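Local coordinates for putative peptidase M23 (Pseudomonas aeruginosa PAO1, PDB 2HSI) that probably acts as a zinc-dependent metalloendopeptidase of the M23 family, whose members typically cut peptide cross-links in bacterial cell walls, at the zinc ion site. Coordinates in Å, arbitrary orientation; residue numbers count along the deposited sequence, not the author numbering.

The zinc ion site. Residues 165, 180, 183-184, 259-261, 263. With ZN (zinc ion), chain B.
The zinc site looks catalytic rather than structural or adventitious, because its ligands form the HxxxD and HxH motifs that define M23 peptidases. His180 binds through NE2, 2.2 Å from ZN. Asp184, on strand 183-185, supplies carboxylate OD1 at 2.0 Å from ZN. Asp184 is essentially monodentate: OD2 stays 3.0 Å from ZN, at most a loose contact. His261 uses its other imidazole nitrogen, ND1, 2.1 Å from ZN; its CG lies anti to the backbone N (chi1 -176°), and ND1, the nitrogen nearer the backbone, places the metal close to strand 260-266. His259 likewise has CG anti to its backbone N, but its NE2 forms the longest of these bonds, 2.4 Å to ZN. Distorted angles accompany it: NE2 of His180 and NE2 of His259 subtend 138° at ZN, whereas OD1 of Asp184 and His259 NE2 subtend 84°. In M23 enzymes the first histidine of HxH, here His259, usually assists catalysis beside the metal; the structure alone does not show whether this weaker, off-tetrahedral ligand stays bound during turnover, and waters may be unmodelled. Second-shell acceptors orient two rings. His180 ND1 donates to the Pro165 carbonyl O at 2.5 Å, and His261 NE2 to the Asn263 amide OD1 at 2.8 Å. These bent bonds, each acceptor tilted from the ring plane, probably help the metal hold ring rotation. The site thus probably holds the metal that activates water for peptide hydrolysis.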
# COMPACT_ATOMS: atom_id res chain seq x y z
N PRO A 165 13.97 7.05 -2.84
CA PRO A 165 12.58 7.55 -2.84
C PRO A 165 11.89 7.08 -4.14
O PRO A 165 12.63 6.75 -5.07
CB PRO A 165 12.78 9.08 -2.84
CG PRO A 165 14.17 9.30 -2.38
CD PRO A 165 14.92 8.17 -2.96
N HIS A 180 9.75 6.10 -9.88
CA HIS A 180 10.02 5.12 -8.83
C HIS A 180 8.81 5.01 -7.89
O HIS A 180 8.57 5.89 -7.07
CB HIS A 180 11.30 5.46 -8.07
CG HIS A 180 11.83 4.35 -7.22
ND1 HIS A 180 12.01 4.48 -5.86
CD2 HIS A 180 12.22 3.09 -7.53
CE1 HIS A 180 12.49 3.35 -5.37
NE2 HIS A 180 12.62 2.49 -6.36
N LEU A 183 9.67 2.47 -2.21
CA LEU A 183 10.80 2.87 -1.37
C LEU A 183 11.88 1.79 -1.33
O LEU A 183 11.59 0.61 -1.12
CB LEU A 183 10.31 3.19 0.05
CG LEU A 183 11.30 3.48 1.18
CD1 LEU A 183 12.11 4.75 0.91
CD2 LEU A 183 10.55 3.58 2.52
N ASP A 184 13.13 2.19 -1.55
CA ASP A 184 14.27 1.26 -1.48
C ASP A 184 14.96 1.29 -0.13
O ASP A 184 14.93 2.30 0.58
CB ASP A 184 15.30 1.56 -2.57
CG ASP A 184 14.94 0.97 -3.90
OD1 ASP A 184 13.85 0.36 -4.01
OD2 ASP A 184 15.74 1.11 -4.84
N HIS A 259 18.29 -5.45 -4.64
CA HIS A 259 17.32 -4.37 -4.72
C HIS A 259 16.08 -4.69 -3.88
O HIS A 259 15.12 -5.33 -4.33
CB HIS A 259 16.98 -4.09 -6.20
CG HIS A 259 15.97 -3.00 -6.42
ND1 HIS A 259 15.31 -2.83 -7.62
CD2 HIS A 259 15.50 -2.03 -5.60
CE1 HIS A 259 14.48 -1.80 -7.53
NE2 HIS A 259 14.57 -1.30 -6.31
N MET A 260 16.13 -4.24 -2.63
CA MET A 260 15.00 -4.29 -1.71
C MET A 260 13.98 -3.19 -2.07
O MET A 260 14.21 -2.02 -1.80
CB MET A 260 15.53 -4.14 -0.28
CG MET A 260 14.49 -3.94 0.80
SD MET A 260 13.22 -5.20 0.82
CE MET A 260 11.92 -4.30 1.67
N HIS A 261 12.89 -3.58 -2.72
CA HIS A 261 11.85 -2.64 -3.14
C HIS A 261 10.53 -2.93 -2.45
O HIS A 261 10.04 -4.07 -2.47
CB HIS A 261 11.68 -2.65 -4.67
CG HIS A 261 10.69 -1.64 -5.18
ND1 HIS A 261 11.06 -0.40 -5.66
CD2 HIS A 261 9.34 -1.69 -5.28
CE1 HIS A 261 9.98 0.27 -6.04
NE2 HIS A 261 8.92 -0.49 -5.81
N ASN A 263 6.54 -1.47 -2.18
CA ASN A 263 5.39 -0.64 -2.58
C ASN A 263 4.33 -0.66 -1.51
O ASN A 263 4.10 -1.71 -0.91
CB ASN A 263 4.76 -1.15 -3.87
CG ASN A 263 5.62 -0.90 -5.09
OD1 ASN A 263 6.30 0.11 -5.18
ND2 ASN A 263 5.59 -1.84 -6.03
ZN ZN B . 13.00 0.40 -5.80